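Local coordinates for Mll5499 protein (Mesorhizobium loti, PDB 3BDE), which is of unknown function but belongs to the stress-responsive alpha/beta barrel (Dabb) family and forms a homodimer with a ferredoxin-like fold, at residues S50-V55 / T85-H90; L42-K47 / R98-P103. All blocks are in the same frame, centred on the assembly; numbering follows the deposited sequence.

Both interactions lie in the helical layer on one side of the four-stranded antiparallel sheet of this ferredoxin-like fold. Their centres are about 14 Å apart. Interaction 2 ties helix 36-50 to helix 91-104 through one salt bridge at the surface. Interaction 1 sits beyond the end of helix 36-50, where the loop 50-55 meets the end of helix 81-88 and the residue that caps helix 91-104. Along the chain the order is 42-47, 50-55, 85-90, 98-103, so interaction 1 falls within the span that interaction 2 brackets. Charge thus joins the two long helices, while apolar contact packs the loop on Tyr87 of helix 81-88 and on His90, the N-cap of helix 91-104.

Interaction 1: S50-V55 / T85-H90; sequences SAIRGV and TRYNDH. With EDO (1,2-ethanediol), chain E; EDO (1,2-ethanediol), chain K; EDO (1,2-ethanediol), chain D.
Ile52 and Val55 meet the Tyr87 ring through methyl groups. Val55 CG2 comes to 3.3 Å from Tyr87 CD1, a tight, oblique approach. Ile52 CD1 lies 3.9 Å from the same Tyr87 CD1, and the side chains cross at about a right angle. A type II turn from Ile52 to Val55 points both side chains at the helix. This packs the loop between helix 36-50 and strand 58-63 of the ferredoxin-like fold on helix 81-88; Val55 also touches Phe78, and Tyr87 touches Met76, of strand 72-78. With an alanine in place of Tyr87, Val55 CG2 and Ile52 CD1 would probably lose the ring they pack on, opening a gap between loop and helix. Chi1 of -62° sets Ile52 CG2 anti to the backbone N, which brings this methyl to His90 while CG1 leads CD1 to Tyr87. The CH-pi contact is off-centre, with Ile52 CG2 4.2 Å from the centroid of the His90 ring. His90 ND1 accepts from Asp92 N as N-cap of helix 91-104, which probably limits its rotation. Tyr87 OH hydrogen-bonds O2 of an ethanediol, a probable crystallisation additive, at 2.5 Å. Apolar contact thus holds the loop, with polar groups turned to other partners.

Interaction 2: L42-K47 / R98-P103; sequences LVDAKK and RDRWVP. With EDO (1,2-ethanediol), chain H.
Arg100 reaches from helix 91-104 to Asp44 on helix 36-50 and closes a salt bridge between them. Its CB points toward the other helix. CG lies anti to the carbonyl carbon (chi1 -53°), and the chain then bends at both chi2 and chi3, which carries the guanidinium across to Asp44. NE, the first nitrogen, turns to Glu104 OE2 of its own helix in a second salt bridge. These helices are the two long ones packed on the sheet of the ferredoxin-like fold, and the bridge to Asp44 spans their outer surface. Beneath it, Ala45 and Trp101 both touch Phe74 of strand 72-78 and Phe96 of helix 91-104. Arg100 itself lies in a wider, pi-type turn at 98-101. Beyond NE, Arg100 CZ lies 3.4 Å from Asp44 OD2. The two tip nitrogens both take that one oxygen: Arg100 NH2 to Asp44 OD2 is 2.9 Å and Arg100 NH1 to Asp44 OD2 is 3.0 Å. The grip is end-on, and the oxygen stays near the guanidinium plane. It is met on its anti side, with the carboxylate and guanidinium planes 70° apart. Arg100 NH1 also passes 3.4 Å from Asp44 CB.

Interaction 1: S50-V55 / T85-H90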
loop_
_atom_site.group_PDB
_atom_site.type_symbol
_atom_site.label_atom_id
_atom_site.label_comp_id
_atom_site.label_asym_id
_atom_site.label_seq_id
_atom_site.Cartn_x
_atom_site.Cartn_y
_atom_site.Cartn_z
ATOM N N SER A 50 9.178 -4.113 -14.786
ATOM C CA SER A 50 10.024 -5.051 -14.001
ATOM C C SER A 50 11.454 -5.220 -14.583
ATOM O O SER A 50 12.357 -5.666 -13.872
ATOM C CB SER A 50 9.329 -6.402 -13.810
ATOM O OG SER A 50 9.341 -7.132 -14.996
ATOM N N ALA A 51 11.629 -4.858 -15.856
ATOM C CA ALA A 51 12.917 -4.923 -16.565
ATOM C C ALA A 51 13.831 -3.720 -16.306
ATOM O O ALA A 51 15.025 -3.761 -16.645
ATOM C CB ALA A 51 12.653 -5.054 -18.081
ATOM N N ILE A 52 13.301 -2.654 -15.708
ATOM C CA ILE A 52 14.096 -1.447 -15.462
ATOM C C ILE A 52 15.066 -1.663 -14.313
ATOM O O ILE A 52 14.647 -2.157 -13.271
ATOM C CB ILE A 52 13.195 -0.234 -15.202
ATOM C CG1 ILE A 52 12.333 0.038 -16.456
ATOM C CG2 ILE A 52 14.054 1.021 -14.871
ATOM C CD1 ILE A 52 11.333 1.120 -16.278
ATOM N N ARG A 53 16.348 -1.301 -14.504
ATOM C CA ARG A 53 17.391 -1.491 -13.457
ATOM C C ARG A 53 17.000 -0.743 -12.181
ATOM O O ARG A 53 16.542 0.413 -12.238
ATOM C CB ARG A 53 18.783 -1.014 -13.921
ATOM C CG ARG A 53 19.959 -1.280 -12.922
ATOM C CD ARG A 53 21.235 -0.527 -13.281
ATOM N NE ARG A 53 21.866 -1.024 -14.502
ATOM N N GLY A 54 17.192 -1.407 -11.042
ATOM C CA GLY A 54 16.834 -0.862 -9.737
ATOM C C GLY A 54 15.456 -1.271 -9.225
ATOM O O GLY A 54 15.194 -1.168 -8.025
ATOM N N VAL A 55 14.557 -1.705 -10.120
ATOM C CA VAL A 55 13.219 -2.174 -9.721
ATOM C C VAL A 55 13.382 -3.551 -9.076
ATOM O O VAL A 55 13.955 -4.445 -9.691
ATOM C CB VAL A 55 12.244 -2.272 -10.928
ATOM C CG1 VAL A 55 10.908 -3.011 -10.578
ATOM C CG2 VAL A 55 11.971 -0.884 -11.472
ATOM N N THR A 85 14.392 7.698 -8.333
ATOM C CA THR A 85 14.473 8.773 -9.318
ATOM C C THR A 85 14.962 8.265 -10.694
ATOM O O THR A 85 14.446 8.691 -11.713
ATOM C CB THR A 85 15.336 9.923 -8.759
ATOM O OG1 THR A 85 14.650 10.480 -7.625
ATOM C CG2 THR A 85 15.579 11.007 -9.799
ATOM N N ARG A 86 15.958 7.379 -10.688
ATOM C CA ARG A 86 16.509 6.777 -11.915
ATOM C C ARG A 86 15.483 5.891 -12.643
ATOM O O ARG A 86 15.462 5.874 -13.855
ATOM C CB ARG A 86 17.814 6.029 -11.607
ATOM C CG ARG A 86 18.940 7.013 -11.312
ATOM C CD ARG A 86 20.162 6.319 -10.776
ATOM N NE ARG A 86 21.288 7.272 -10.577
ATOM C CZ ARG A 86 22.272 7.152 -9.685
ATOM N NH1 ARG A 86 22.318 6.166 -8.793
ATOM N NH2 ARG A 86 23.218 8.091 -9.640
ATOM N N TYR A 87 14.630 5.189 -11.893
ATOM C CA TYR A 87 13.502 4.459 -12.476
ATOM C C TYR A 87 12.517 5.455 -13.123
ATOM O O TYR A 87 12.102 5.286 -14.278
ATOM C CB TYR A 87 12.778 3.651 -11.399
ATOM C CG TYR A 87 11.355 3.255 -11.709
ATOM C CD1 TYR A 87 11.064 2.135 -12.517
ATOM C CD2 TYR A 87 10.293 3.967 -11.171
ATOM C CE1 TYR A 87 9.728 1.758 -12.759
ATOM C CE2 TYR A 87 8.957 3.601 -11.416
ATOM C CZ TYR A 87 8.693 2.493 -12.201
ATOM O OH TYR A 87 7.388 2.142 -12.433
ATOM N N ASN A 88 12.134 6.482 -12.364
ATOM C CA ASN A 88 11.151 7.475 -12.848
ATOM C C ASN A 88 11.578 8.115 -14.162
ATOM O O ASN A 88 10.757 8.281 -15.061
ATOM C CB ASN A 88 10.945 8.572 -11.794
ATOM C CG ASN A 88 9.901 9.599 -12.209
ATOM O OD1 ASN A 88 8.699 9.366 -12.080
ATOM N ND2 ASN A 88 10.359 10.737 -12.705
ATOM N N ASP A 89 12.872 8.445 -14.247
ATOM C CA ASP A 89 13.460 9.125 -15.414
ATOM C C ASP A 89 13.936 8.204 -16.533
ATOM O O ASP A 89 14.369 8.692 -17.572
ATOM C CB ASP A 89 14.636 10.009 -14.959
ATOM C CG ASP A 89 14.210 11.159 -14.071
ATOM O OD1 ASP A 89 13.003 11.359 -13.852
ATOM O OD2 ASP A 89 15.116 11.875 -13.596
ATOM N N HIS A 90 13.843 6.893 -16.337
ATOM C CA HIS A 90 14.293 5.922 -17.340
ATOM C C HIS A 90 13.400 6.087 -18.573
ATOM O O HIS A 90 12.190 6.275 -18.420
ATOM C CB HIS A 90 14.210 4.488 -16.817
ATOM C CG HIS A 90 14.904 3.501 -17.699
ATOM N ND1 HIS A 90 14.345 3.030 -18.865
ATOM C CD2 HIS A 90 16.132 2.936 -17.613
ATOM C CE1 HIS A 90 15.198 2.210 -19.456
ATOM N NE2 HIS A 90 16.287 2.137 -18.719
HETATM C C1 EDO E . 11.052 10.490 -8.636
HETATM O O1 EDO E . 12.160 11.293 -8.224
HETATM C C2 EDO E . 10.604 9.628 -7.471
HETATM O O2 EDO E . 10.336 10.467 -6.326
HETATM C C1 EDO K . 7.555 9.925 -16.406
HETATM O O1 EDO K . 7.573 11.012 -17.338
HETATM C C2 EDO K . 7.514 10.488 -14.996
HETATM O O2 EDO K . 6.636 9.716 -14.169
HETATM C C1 EDO D . 4.011 3.340 -13.044
HETATM O O1 EDO D . 4.270 4.697 -13.415
HETATM C C2 EDO D . 4.243 3.150 -11.559
HETATM O O2 EDO D . 5.602 3.499 -11.293
#

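Interaction 2: L42-K47 / R98-P103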
loop_
_atom_site.group_PDB
_atom_site.type_symbol
_atom_site.label_atom_id
_atom_site.label_comp_id
_atom_site.label_asym_id
_atom_site.label_seq_id
_atom_site.Cartn_x
_atom_site.Cartn_y
_atom_site.Cartn_z
ATOM N N LEU A 42 -2.016 -4.702 -17.976
ATOM C CA LEU A 42 -1.351 -5.374 -16.855
ATOM C C LEU A 42 -0.109 -6.219 -17.295
ATOM O O LEU A 42 0.998 -6.109 -16.715
ATOM C CB LEU A 42 -2.376 -6.247 -16.110
ATOM C CG LEU A 42 -3.537 -5.495 -15.450
ATOM C CD1 LEU A 42 -4.573 -6.476 -14.932
ATOM C CD2 LEU A 42 -3.030 -4.556 -14.330
ATOM N N VAL A 43 -0.296 -7.006 -18.350
ATOM C CA VAL A 43 0.757 -7.864 -18.924
ATOM C C VAL A 43 1.917 -7.004 -19.430
ATOM O O VAL A 43 3.056 -7.244 -19.053
ATOM C CB VAL A 43 0.188 -8.819 -20.005
ATOM C CG1 VAL A 43 1.277 -9.632 -20.675
ATOM C CG2 VAL A 43 -0.840 -9.750 -19.361
ATOM N N ASP A 44 1.607 -5.947 -20.184
ATOM C CA ASP A 44 2.649 -5.051 -20.725
ATOM C C ASP A 44 3.355 -4.220 -19.652
ATOM O O ASP A 44 4.573 -4.046 -19.721
ATOM C CB ASP A 44 2.093 -4.148 -21.818
ATOM C CG ASP A 44 1.548 -4.941 -23.029
ATOM O OD1 ASP A 44 1.833 -6.143 -23.183
ATOM O OD2 ASP A 44 0.788 -4.355 -23.817
ATOM N N ALA A 45 2.604 -3.718 -18.670
ATOM C CA ALA A 45 3.190 -2.957 -17.543
ATOM C C ALA A 45 4.230 -3.798 -16.791
ATOM O O ALA A 45 5.350 -3.333 -16.496
ATOM C CB ALA A 45 2.088 -2.493 -16.573
ATOM N N LYS A 46 3.855 -5.040 -16.494
ATOM C CA LYS A 46 4.772 -5.987 -15.837
ATOM C C LYS A 46 6.072 -6.203 -16.639
ATOM O O LYS A 46 7.166 -6.072 -16.081
ATOM C CB LYS A 46 4.094 -7.331 -15.605
ATOM C CG LYS A 46 4.910 -8.275 -14.738
ATOM C CD LYS A 46 4.108 -9.513 -14.450
ATOM C CE LYS A 46 4.870 -10.488 -13.573
ATOM N NZ LYS A 46 6.011 -11.118 -14.299
ATOM N N LYS A 47 5.947 -6.498 -17.939
ATOM C CA LYS A 47 7.118 -6.733 -18.799
ATOM C C LYS A 47 8.052 -5.526 -18.857
ATOM O O LYS A 47 9.271 -5.674 -18.701
ATOM C CB LYS A 47 6.684 -7.122 -20.224
ATOM C CG LYS A 47 7.826 -7.526 -21.175
ATOM C CD LYS A 47 7.267 -7.938 -22.516
ATOM N N ARG A 98 3.605 8.107 -20.628
ATOM C CA ARG A 98 3.031 8.882 -21.711
ATOM C C ARG A 98 2.060 8.103 -22.576
ATOM O O ARG A 98 0.982 8.597 -22.871
ATOM C CB ARG A 98 4.137 9.406 -22.612
ATOM C CG ARG A 98 3.691 10.316 -23.774
ATOM C CD ARG A 98 4.925 10.675 -24.578
ATOM N NE ARG A 98 5.445 9.466 -25.232
ATOM C CZ ARG A 98 6.733 9.140 -25.391
ATOM N NH1 ARG A 98 7.734 9.924 -24.973
ATOM N NH2 ARG A 98 7.022 7.971 -25.980
ATOM N N ASP A 99 2.464 6.908 -22.982
ATOM C CA ASP A 99 1.753 6.105 -23.972
ATOM C C ASP A 99 0.720 5.120 -23.463
ATOM O O ASP A 99 -0.190 4.754 -24.226
ATOM C CB ASP A 99 2.767 5.362 -24.839
ATOM C CG ASP A 99 3.704 6.302 -25.600
ATOM O OD1 ASP A 99 3.366 7.475 -25.809
ATOM O OD2 ASP A 99 4.767 5.845 -26.035
ATOM N N ARG A 100 0.856 4.694 -22.202
ATOM C CA ARG A 100 -0.066 3.730 -21.603
ATOM C C ARG A 100 -0.777 4.236 -20.373
ATOM O O ARG A 100 -2.006 4.151 -20.307
ATOM C CB ARG A 100 0.676 2.449 -21.258
ATOM C CG ARG A 100 1.461 1.825 -22.415
ATOM C CD ARG A 100 0.605 1.393 -23.591
ATOM N NE ARG A 100 -0.255 0.239 -23.292
ATOM C CZ ARG A 100 0.107 -1.039 -23.391
ATOM N NH1 ARG A 100 1.343 -1.386 -23.674
ATOM N NH2 ARG A 100 -0.788 -1.974 -23.140
ATOM N N TRP A 101 -0.043 4.794 -19.423
ATOM C CA TRP A 101 -0.672 5.204 -18.149
ATOM C C TRP A 101 -1.663 6.349 -18.353
ATOM O O TRP A 101 -2.856 6.194 -18.077
ATOM C CB TRP A 101 0.393 5.590 -17.100
ATOM C CG TRP A 101 -0.163 5.821 -15.770
ATOM C CD1 TRP A 101 -0.656 6.977 -15.300
ATOM C CD2 TRP A 101 -0.288 4.862 -14.713
ATOM N NE1 TRP A 101 -1.101 6.821 -14.019
ATOM C CE2 TRP A 101 -0.891 5.530 -13.622
ATOM C CE3 TRP A 101 0.049 3.510 -14.578
ATOM C CZ2 TRP A 101 -1.188 4.892 -12.403
ATOM C CZ3 TRP A 101 -0.227 2.872 -13.362
ATOM C CH2 TRP A 101 -0.859 3.565 -12.296
ATOM N N VAL A 102 -1.162 7.477 -18.857
ATOM C CA VAL A 102 -2.000 8.669 -19.055
ATOM C C VAL A 102 -3.270 8.390 -19.890
ATOM O O VAL A 102 -4.321 8.791 -19.471
ATOM C CB VAL A 102 -1.191 9.878 -19.586
ATOM C CG1 VAL A 102 -2.127 11.034 -19.972
ATOM C CG2 VAL A 102 -0.192 10.335 -18.555
ATOM N N PRO A 103 -3.156 7.719 -21.056
ATOM C CA PRO A 103 -4.365 7.390 -21.837
ATOM C C PRO A 103 -5.326 6.336 -21.268
ATOM O O PRO A 103 -6.517 6.426 -21.544
ATOM C CB PRO A 103 -3.803 6.884 -23.179
ATOM C CG PRO A 103 -2.380 7.302 -23.194
ATOM C CD PRO A 103 -1.937 7.340 -21.788
HETATM C C1 EDO H . 0.417 6.258 -28.387
HETATM O O1 EDO H . 1.113 6.872 -27.299
HETATM C C2 EDO H . 0.320 4.776 -28.162
HETATM O O2 EDO H . -0.252 4.494 -26.875
#